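Local coordinates for protein O-methyltransferase, putative (Bacillus cereus, PDB 3DUW) that probably catalyses transfer of a methyl group from S-adenosylmethionine to an oxygen of an acceptor substrate, leaving S-adenosylhomocysteine as the spent cofactor, at residues A[17-22]-A[73-78]; A[26-31]-A[103-108]; A[51-56]-A[162-167]. One frame throughout, in Å; residues are numbered along the deposited sequence.

In the fold
From the N terminus, helix 4-18 runs into the loop that starts helix 23-34, and contact 1 closes a loop of 50 intervening residues by bringing this junction against helix 71-77. Contact 2 runs from helix 23-34 and closes 71 residues onto the end of helix 93-105. Contact 3 leaves helix 44-57 and spans 105 residues to strand 162-166. None nests; every pair crosses. Contacts 1 and 2 touch through Ile74, which packs on Val28, Ala106 and Leu108, and contacts 1 and 3 touch through Leu76 and Val54. Contacts 1 and 2 tie the first two helices to 71-77 and 93-105, contact 3 joins 44-57 to the sheet, and 1 and 3 border the second subunit.

Contact 1: A[17-22]-A[73-78]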
loop_
_atom_site.group_PDB
_atom_site.type_symbol
_atom_site.label_atom_id
_atom_site.label_comp_id
_atom_site.label_asym_id
_atom_site.label_seq_id
_atom_site.Cartn_x
_atom_site.Cartn_y
_atom_site.Cartn_z
ATOM N N VAL A 17 7.185 -13.047 11.440
ATOM C CA VAL A 17 5.880 -13.679 11.462
ATOM C C VAL A 17 5.184 -13.822 10.111
ATOM O O VAL A 17 4.608 -14.868 9.827
ATOM C CB VAL A 17 4.923 -12.939 12.433
ATOM C CG1 VAL A 17 5.521 -12.916 13.828
ATOM C CG2 VAL A 17 4.666 -11.525 11.946
ATOM N N LEU A 18 5.256 -12.792 9.274
ATOM C CA LEU A 18 4.557 -12.811 7.988
ATOM C C LEU A 18 5.330 -13.243 6.753
ATOM O O LEU A 18 4.720 -13.518 5.717
ATOM C CB LEU A 18 3.953 -11.431 7.709
ATOM C CG LEU A 18 2.989 -10.852 8.748
ATOM C CD1 LEU A 18 2.464 -9.513 8.257
ATOM C CD2 LEU A 18 1.834 -11.812 8.986
ATOM N N ILE A 19 6.653 -13.299 6.842
ATOM C CA ILE A 19 7.450 -13.673 5.679
ATOM C C ILE A 19 8.322 -14.893 5.955
ATOM O O ILE A 19 9.363 -14.791 6.604
ATOM C CB ILE A 19 8.336 -12.488 5.226
ATOM C CG1 ILE A 19 7.461 -11.248 5.004
ATOM C CG2 ILE A 19 9.088 -12.845 3.946
ATOM C CD1 ILE A 19 8.234 -9.995 4.621
ATOM N N PRO A 20 7.899 -16.069 5.465
ATOM C CA PRO A 20 8.667 -17.300 5.677
ATOM C C PRO A 20 10.108 -17.156 5.196
ATOM O O PRO A 20 10.386 -16.443 4.226
ATOM C CB PRO A 20 7.888 -18.332 4.867
ATOM C CG PRO A 20 6.474 -17.838 4.981
ATOM C CD PRO A 20 6.636 -16.353 4.760
ATOM N N LYS A 21 11.025 -17.831 5.882
ATOM C CA LYS A 21 12.435 -17.787 5.522
ATOM C C LYS A 21 12.592 -18.166 4.052
ATOM O O LYS A 21 11.923 -19.078 3.562
ATOM C CB LYS A 21 13.238 -18.744 6.410
ATOM C CG LYS A 21 13.309 -18.316 7.871
ATOM C CD LYS A 21 14.093 -17.018 8.036
ATOM C CE LYS A 21 14.071 -16.526 9.475
ATOM N NZ LYS A 21 14.642 -17.519 10.427
ATOM N N ASP A 22 13.468 -17.450 3.354
ATOM C CA ASP A 22 13.705 -17.690 1.934
ATOM C C ASP A 22 15.207 -17.696 1.664
ATOM O O ASP A 22 15.817 -16.638 1.516
ATOM C CB ASP A 22 13.040 -16.586 1.109
ATOM C CG ASP A 22 13.030 -16.889 -0.373
ATOM O OD1 ASP A 22 14.039 -17.418 -0.882
ATOM O OD2 ASP A 22 12.015 -16.589 -1.035
ATOM N N THR A 73 13.099 -6.904 -8.067
ATOM C CA THR A 73 12.695 -7.556 -9.304
ATOM C C THR A 73 12.136 -8.948 -9.043
ATOM O O THR A 73 11.138 -9.349 -9.641
ATOM C CB THR A 73 13.890 -7.683 -10.255
ATOM O OG1 THR A 73 14.724 -6.524 -10.127
ATOM C CG2 THR A 73 13.413 -7.799 -11.692
ATOM N N ILE A 74 12.793 -9.689 -8.157
ATOM C CA ILE A 74 12.347 -11.034 -7.816
ATOM C C ILE A 74 10.984 -10.992 -7.114
ATOM O O ILE A 74 10.097 -11.793 -7.416
ATOM C CB ILE A 74 13.405 -11.738 -6.939
ATOM C CG1 ILE A 74 14.632 -12.053 -7.801
ATOM C CG2 ILE A 74 12.830 -13.006 -6.325
ATOM C CD1 ILE A 74 15.864 -12.450 -7.015
ATOM N N TRP A 75 10.808 -10.052 -6.188
ATOM C CA TRP A 75 9.527 -9.926 -5.503
ATOM C C TRP A 75 8.427 -9.624 -6.519
ATOM O O TRP A 75 7.341 -10.202 -6.461
ATOM C CB TRP A 75 9.562 -8.801 -4.465
ATOM C CG TRP A 75 10.226 -9.155 -3.166
ATOM C CD1 TRP A 75 11.455 -8.745 -2.736
ATOM C CD2 TRP A 75 9.672 -9.944 -2.104
ATOM N NE1 TRP A 75 11.697 -9.222 -1.467
ATOM C CE2 TRP A 75 10.619 -9.961 -1.056
ATOM C CE3 TRP A 75 8.465 -10.635 -1.933
ATOM C CZ2 TRP A 75 10.399 -10.644 0.146
ATOM C CZ3 TRP A 75 8.244 -11.314 -0.735
ATOM C CH2 TRP A 75 9.209 -11.311 0.286
ATOM N N LEU A 76 8.709 -8.713 -7.445
ATOM C CA LEU A 76 7.740 -8.342 -8.470
ATOM C C LEU A 76 7.414 -9.517 -9.388
ATOM O O LEU A 76 6.246 -9.811 -9.650
ATOM C CB LEU A 76 8.275 -7.176 -9.307
ATOM C CG LEU A 76 8.371 -5.817 -8.605
ATOM C CD1 LEU A 76 9.206 -4.862 -9.435
ATOM C CD2 LEU A 76 6.974 -5.254 -8.392
ATOM N N ALA A 77 8.452 -10.193 -9.868
ATOM C CA ALA A 77 8.263 -11.325 -10.767
ATOM C C ALA A 77 7.467 -12.447 -10.111
ATOM O O ALA A 77 6.674 -13.121 -10.768
ATOM C CB ALA A 77 9.611 -11.846 -11.234
ATOM N N ARG A 78 7.668 -12.647 -8.815
ATOM C CA ARG A 78 6.952 -13.700 -8.115
ATOM C C ARG A 78 5.467 -13.398 -7.956
ATOM O O ARG A 78 4.695 -14.264 -7.542
ATOM C CB ARG A 78 7.602 -13.958 -6.759
ATOM C CG ARG A 78 8.916 -14.703 -6.869
ATOM C CD ARG A 78 9.571 -14.883 -5.521
ATOM N NE ARG A 78 10.692 -15.812 -5.599
ATOM C CZ ARG A 78 11.469 -16.129 -4.571
ATOM N NH1 ARG A 78 11.250 -15.588 -3.383
ATOM N NH2 ARG A 78 12.463 -16.993 -4.730
HETATM O O HOH W 1 12.704 -19.018 -2.750
#
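The N-cap of helix 23-34 is the meeting point here: Asp22, the capping residue, forms a salt bridge with Arg78 near the end of helix 71-77, a helix of the Rossmann-like methyltransferase fold. Arg78 NH1 donates to Asp22 OD2 over 2.7 Å, with an N-H...O angle of 149°. The bond reaches the syn side of the carboxylate, yet stands 23° out of its plane, although carboxylate and guanidinium are themselves nearly coplanar. The two side chains come from opposite directions; in Asp22 a chi1 of -170°, with CG opposite the backbone N, brings the carboxylate to face the guanidinium edge, while the arginine chain, extended from CG to NE, brings NH1 to Asp22 OD2. Ile74 CG2 lies 3.6 Å above one face of the guanidinium, displaced toward its rim, and the arginine side chain also rests on Leu25. Asp22 OD1 serves the cap, accepting from Leu25 N, so the two oxygens of one carboxylate divide the work between helix start and salt bridge; the positive charge of Arg78 probably helps to keep that carboxylate ionised.

Farther back, where the chain leaves helix 4-18, Ile19 meets Trp75. Its CG2 methyl approaches the indole in the ring plane, at the edge, and comes to 4.0 Å from CH2. Trp75 also packs edge-to-face against Tyr71, and its side chain lies about 7 Å from the bound S-adenosylhomocysteine, so this apolar touch belongs to the outer surroundings of the cofactor pocket. A water closes the polar end: it donates to Asp22 OD1 at 2.8 Å and accepts a weak bond from Arg78 NH2, also 2.8 Å long.

Contact 2: A[26-31]-A[103-108]; sequences EEVLQV and IERANL
Arg105 NH1 is gripped twice: it donates to Asn102 OD1, one turn earlier in its own helix, and to a water 2.9 Å away. That water lies at the guanidinium edge, in the plane of the group, and donates a hydrogen bond to Glu27 OE1, again over 2.9 Å, so the opposite charges of Glu27 and Arg105 are joined through solvent instead of directly. Their charged groups stay apart, with Glu27 OE1 4.9 Å from Arg105 NE, and the planes stand 75° to one another. The nearest approach is to the aliphatic part of the arginine, where Glu27 OE1 is 3.7 Å from CD.

A bend at chi3 (-48°) turns the end of the Arg105 side chain along helix 23-34 to meet two valines. Val31 CG2 lies over one face of the guanidinium, 4.0 Å from NH2, while Val28 CG2 sits at its edge, near the plane. The flat group is thus bounded by methyls on the helix side and by Asn102 and water at NH1, which should limit its rotation. Val28 also packs on Ile74 of helix 71-77.

Just beyond Arg105 the helix stops. Asn107 takes positive phi (57°), Leu108 N bonds back to Ile103 O and Asn107 N to Glu104 O at 2.8 Å, the two closing bonds of a Schellman motif. The contact therefore joins helix 23-34, the second helix of the chain, to the C-terminal end of helix 93-105, within the Rossmann-like fold of this methyltransferase family.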
loop_
_atom_site.group_PDB
_atom_site.type_symbol
_atom_site.label_atom_id
_atom_site.label_comp_id
_atom_site.label_asym_id
_atom_site.label_seq_id
_atom_site.Cartn_x
_atom_site.Cartn_y
_atom_site.Cartn_z
ATOM N N GLU A 26 17.986 -14.711 0.595
ATOM C CA GLU A 26 19.095 -14.477 1.511
ATOM C C GLU A 26 20.386 -14.484 0.699
ATOM O O GLU A 26 21.264 -13.649 0.907
ATOM C CB GLU A 26 19.153 -15.567 2.583
ATOM C CG GLU A 26 18.177 -15.376 3.732
ATOM C CD GLU A 26 18.274 -16.481 4.763
ATOM O OE1 GLU A 26 19.408 -16.850 5.141
ATOM O OE2 GLU A 26 17.216 -16.976 5.201
ATOM N N GLU A 27 20.495 -15.432 -0.228
ATOM C CA GLU A 27 21.681 -15.527 -1.076
ATOM C C GLU A 27 21.814 -14.268 -1.916
ATOM O O GLU A 27 22.907 -13.729 -2.074
ATOM C CB GLU A 27 21.590 -16.722 -2.024
ATOM C CG GLU A 27 21.740 -18.083 -1.393
ATOM C CD GLU A 27 21.697 -19.185 -2.432
ATOM O OE1 GLU A 27 20.711 -19.241 -3.201
ATOM O OE2 GLU A 27 22.647 -19.989 -2.486
ATOM N N VAL A 28 20.692 -13.814 -2.470
ATOM C CA VAL A 28 20.690 -12.617 -3.303
ATOM C C VAL A 28 21.312 -11.434 -2.565
ATOM O O VAL A 28 22.199 -10.763 -3.090
ATOM C CB VAL A 28 19.249 -12.250 -3.747
ATOM C CG1 VAL A 28 19.233 -10.889 -4.428
ATOM C CG2 VAL A 28 18.715 -13.313 -4.696
ATOM N N LEU A 29 20.854 -11.182 -1.342
ATOM C CA LEU A 29 21.385 -10.069 -0.567
ATOM C C LEU A 29 22.856 -10.280 -0.189
ATOM O O LEU A 29 23.632 -9.325 -0.146
ATOM C CB LEU A 29 20.527 -9.843 0.685
ATOM C CG LEU A 29 19.091 -9.379 0.402
ATOM C CD1 LEU A 29 18.287 -9.376 1.696
ATOM C CD2 LEU A 29 19.111 -7.995 -0.237
ATOM N N GLN A 30 23.239 -11.525 0.078
ATOM C CA GLN A 30 24.626 -11.832 0.423
ATOM C C GLN A 30 25.540 -11.569 -0.771
ATOM O O GLN A 30 26.635 -11.028 -0.617
ATOM C CB GLN A 30 24.767 -13.290 0.856
ATOM C CG GLN A 30 24.167 -13.597 2.216
ATOM C CD GLN A 30 24.114 -15.086 2.503
ATOM O OE1 GLN A 30 23.713 -15.509 3.590
ATOM N NE2 GLN A 30 24.513 -15.890 1.527
ATOM N N VAL A 31 25.094 -11.963 -1.961
ATOM C CA VAL A 31 25.884 -11.741 -3.166
ATOM C C VAL A 31 25.984 -10.241 -3.447
ATOM O O VAL A 31 27.053 -9.740 -3.780
ATOM C CB VAL A 31 25.267 -12.475 -4.379
ATOM C CG1 VAL A 31 25.978 -12.069 -5.664
ATOM C CG2 VAL A 31 25.369 -13.982 -4.171
ATOM N N ILE A 103 18.596 -13.251 -10.511
ATOM C CA ILE A 103 17.311 -13.600 -11.097
ATOM C C ILE A 103 17.351 -15.036 -11.619
ATOM O O ILE A 103 16.376 -15.779 -11.501
ATOM C CB ILE A 103 16.954 -12.614 -12.230
ATOM C CG1 ILE A 103 16.656 -11.240 -11.622
ATOM C CG2 ILE A 103 15.757 -13.121 -13.022
ATOM C CD1 ILE A 103 16.481 -10.133 -12.636
ATOM N N GLU A 104 18.492 -15.428 -12.177
ATOM C CA GLU A 104 18.657 -16.782 -12.697
ATOM C C GLU A 104 18.662 -17.794 -11.556
ATOM O O GLU A 104 18.054 -18.862 -11.661
ATOM C CB GLU A 104 19.964 -16.891 -13.488
ATOM C CG GLU A 104 20.286 -18.299 -13.972
ATOM C CD GLU A 104 19.226 -18.853 -14.901
ATOM O OE1 GLU A 104 18.997 -18.247 -15.970
ATOM O OE2 GLU A 104 18.625 -19.895 -14.566
ATOM N N ARG A 105 19.340 -17.458 -10.461
ATOM C CA ARG A 105 19.407 -18.357 -9.317
ATOM C C ARG A 105 18.018 -18.537 -8.710
ATOM O O ARG A 105 17.732 -19.557 -8.082
ATOM C CB ARG A 105 20.383 -17.819 -8.263
ATOM C CG ARG A 105 21.079 -18.925 -7.462
ATOM C CD ARG A 105 22.132 -18.395 -6.491
ATOM N NE ARG A 105 23.035 -17.429 -7.109
ATOM C CZ ARG A 105 22.890 -16.111 -7.006
ATOM N NH1 ARG A 105 21.886 -15.608 -6.301
ATOM N NH2 ARG A 105 23.730 -15.296 -7.619
ATOM N N ALA A 106 17.158 -17.541 -8.906
ATOM C CA ALA A 106 15.794 -17.586 -8.394
ATOM C C ALA A 106 14.866 -18.248 -9.418
ATOM O O ALA A 106 13.656 -18.324 -9.217
ATOM C CB ALA A 106 15.307 -16.173 -8.076
ATOM N N ASN A 107 15.451 -18.729 -10.513
ATOM C CA ASN A 107 14.708 -19.395 -11.582
ATOM C C ASN A 107 13.598 -18.527 -12.167
ATOM O O ASN A 107 12.472 -18.987 -12.349
ATOM C CB ASN A 107 14.112 -20.713 -11.075
ATOM C CG ASN A 107 15.174 -21.718 -10.679
ATOM O OD1 ASN A 107 16.067 -22.039 -11.465
ATOM N ND2 ASN A 107 15.082 -22.223 -9.455
ATOM N N LEU A 108 13.928 -17.276 -12.476
ATOM C CA LEU A 108 12.952 -16.343 -13.029
ATOM C C LEU A 108 13.420 -15.679 -14.319
ATOM O O LEU A 108 12.760 -14.772 -14.826
ATOM C CB LEU A 108 12.623 -15.266 -11.990
ATOM C CG LEU A 108 11.850 -15.754 -10.763
ATOM C CD1 LEU A 108 11.933 -14.713 -9.660
ATOM C CD2 LEU A 108 10.399 -16.037 -11.136
HETATM O O HOH W 2 19.878 -16.989 -4.777
#

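Contact 3: A[51-56]-A[162-167]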
loop_
_atom_site.group_PDB
_atom_site.type_symbol
_atom_site.label_atom_id
_atom_site.label_comp_id
_atom_site.label_asym_id
_atom_site.label_seq_id
_atom_site.Cartn_x
_atom_site.Cartn_y
_atom_site.Cartn_z
ATOM N N GLN A 51 4.996 -7.362 -4.292
ATOM C CA GLN A 51 4.521 -8.635 -4.817
ATOM C C GLN A 51 3.006 -8.743 -4.680
ATOM O O GLN A 51 2.309 -9.115 -5.624
ATOM C CB GLN A 51 5.181 -9.783 -4.064
ATOM C CG GLN A 51 4.809 -11.159 -4.569
ATOM C CD GLN A 51 5.514 -12.233 -3.786
ATOM O OE1 GLN A 51 5.181 -12.493 -2.637
ATOM N NE2 GLN A 51 6.515 -12.843 -4.395
ATOM N N LEU A 52 2.498 -8.424 -3.496
ATOM C CA LEU A 52 1.067 -8.504 -3.255
ATOM C C LEU A 52 0.289 -7.524 -4.124
ATOM O O LEU A 52 -0.779 -7.862 -4.632
ATOM C CB LEU A 52 0.769 -8.261 -1.772
ATOM C CG LEU A 52 1.262 -9.375 -0.839
ATOM C CD1 LEU A 52 1.126 -8.935 0.610
ATOM C CD2 LEU A 52 0.479 -10.659 -1.099
ATOM N N LEU A 53 0.819 -6.319 -4.320
ATOM C CA LEU A 53 0.112 -5.345 -5.140
ATOM C C LEU A 53 0.040 -5.841 -6.582
ATOM O O LEU A 53 -0.967 -5.648 -7.264
ATOM C CB LEU A 53 0.804 -3.982 -5.081
ATOM C CG LEU A 53 -0.051 -2.809 -5.577
ATOM C CD1 LEU A 53 -1.354 -2.737 -4.783
ATOM C CD2 LEU A 53 0.741 -1.514 -5.442
ATOM N N VAL A 54 1.111 -6.480 -7.046
ATOM C CA VAL A 54 1.135 -7.030 -8.396
ATOM C C VAL A 54 0.048 -8.102 -8.516
ATOM O O VAL A 54 -0.666 -8.164 -9.516
ATOM C CB VAL A 54 2.518 -7.647 -8.714
ATOM C CG1 VAL A 54 2.424 -8.571 -9.924
ATOM C CG2 VAL A 54 3.524 -6.535 -8.984
ATOM N N GLN A 55 -0.093 -8.930 -7.485
ATOM C CA GLN A 55 -1.100 -9.987 -7.502
ATOM C C GLN A 55 -2.507 -9.404 -7.445
ATOM O O GLN A 55 -3.410 -9.883 -8.131
ATOM C CB GLN A 55 -0.876 -10.949 -6.331
ATOM C CG GLN A 55 0.497 -11.606 -6.349
ATOM C CD GLN A 55 0.730 -12.545 -5.185
ATOM O OE1 GLN A 55 0.473 -12.200 -4.032
ATOM N NE2 GLN A 55 1.236 -13.736 -5.479
ATOM N N ILE A 56 -2.691 -8.360 -6.641
ATOM C CA ILE A 56 -3.996 -7.724 -6.509
ATOM C C ILE A 56 -4.435 -7.135 -7.842
ATOM O O ILE A 56 -5.593 -7.266 -8.238
ATOM C CB ILE A 56 -3.966 -6.622 -5.433
ATOM C CG1 ILE A 56 -3.772 -7.267 -4.061
ATOM C CG2 ILE A 56 -5.255 -5.813 -5.465
ATOM C CD1 ILE A 56 -3.481 -6.287 -2.954
ATOM N N VAL A 162 -0.753 0.820 -12.654
ATOM C CA VAL A 162 -0.353 1.224 -11.314
ATOM C C VAL A 162 1.103 1.674 -11.371
ATOM O O VAL A 162 1.937 1.017 -11.995
ATOM C CB VAL A 162 -0.464 0.050 -10.316
ATOM C CG1 VAL A 162 0.138 0.445 -8.967
ATOM C CG2 VAL A 162 -1.918 -0.351 -10.149
ATOM N N ILE A 163 1.397 2.806 -10.741
ATOM C CA ILE A 163 2.757 3.327 -10.695
ATOM C C ILE A 163 3.160 3.495 -9.236
ATOM O O ILE A 163 2.450 4.139 -8.460
ATOM C CB ILE A 163 2.870 4.708 -11.385
ATOM C CG1 ILE A 163 2.484 4.593 -12.862
ATOM C CG2 ILE A 163 4.292 5.245 -11.247
ATOM C CD1 ILE A 163 2.364 5.931 -13.577
ATOM N N ILE A 164 4.280 2.890 -8.857
ATOM C CA ILE A 164 4.790 3.018 -7.500
ATOM C C ILE A 164 6.120 3.743 -7.598
ATOM O O ILE A 164 6.991 3.337 -8.373
ATOM C CB ILE A 164 5.059 1.650 -6.839
ATOM C CG1 ILE A 164 3.745 0.897 -6.618
ATOM C CG2 ILE A 164 5.794 1.853 -5.514
ATOM C CD1 ILE A 164 2.827 1.542 -5.598
ATOM N N GLY A 165 6.261 4.827 -6.839
ATOM C CA GLY A 165 7.506 5.575 -6.815
ATOM C C GLY A 165 8.076 5.436 -5.415
ATOM O O GLY A 165 7.462 5.890 -4.453
ATOM N N ASP A 166 9.237 4.807 -5.292
ATOM C CA ASP A 166 9.862 4.598 -3.991
ATOM C C ASP A 166 10.750 5.768 -3.578
ATOM O O ASP A 166 11.170 6.577 -4.415
ATOM C CB ASP A 166 10.702 3.312 -4.043
ATOM C CG ASP A 166 11.110 2.803 -2.664
ATOM O OD1 ASP A 166 10.378 3.058 -1.683
ATOM O OD2 ASP A 166 12.154 2.114 -2.573
ATOM N N ASN A 167 11.010 5.851 -2.274
ATOM C CA ASN A 167 11.898 6.854 -1.701
ATOM C C ASN A 167 11.508 8.292 -2.020
ATOM O O ASN A 167 12.340 9.090 -2.466
ATOM C CB ASN A 167 13.326 6.574 -2.181
ATOM C CG ASN A 167 13.701 5.107 -2.049
ATOM O OD1 ASN A 167 13.969 4.429 -3.043
ATOM N ND2 ASN A 167 13.708 4.607 -0.818
#
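Helix 44-57 packs against one face of strand 162-166, whose alternating side chains send Val162 and Ile164 toward the helix and Ile163 away from it. The strand is held in the sheet on both sides, Ile164 bonding through its backbone to Ile137 and Ile139, and Ile163 to Ala219.

A single leucine does the touching from the helix. Leu53 and Ile164 reach toward each other tip to tip, Leu53 CD2 standing 3.7 Å from Ile164 CD1 and 4.0 Å from the CG1 behind it. In Leu53 a chi1 of -164° swings CG opposite the backbone N, and chi2 of 57° then sets CD2 against the strand, where the same methyl lies 4.1 Å from Val162 CG1. One methyl thus serves two strand residues. Ile164 meets it through its longer branch, which folds at chi2 (-67°).

Around this point Leu53 also packs on Phe136 and Met218 of the neighbouring strands. The dimer closes over the same place: Leu53 touches Leu53 of the second subunit, and Val162 touches Ile56 of that subunit.

All three touching residues are buried and meet solely through carbon atoms, at van der Waals distance. Such a contact has no directional bond to fix it; its hold probably comes from dispersion and from keeping these apolar groups away from water.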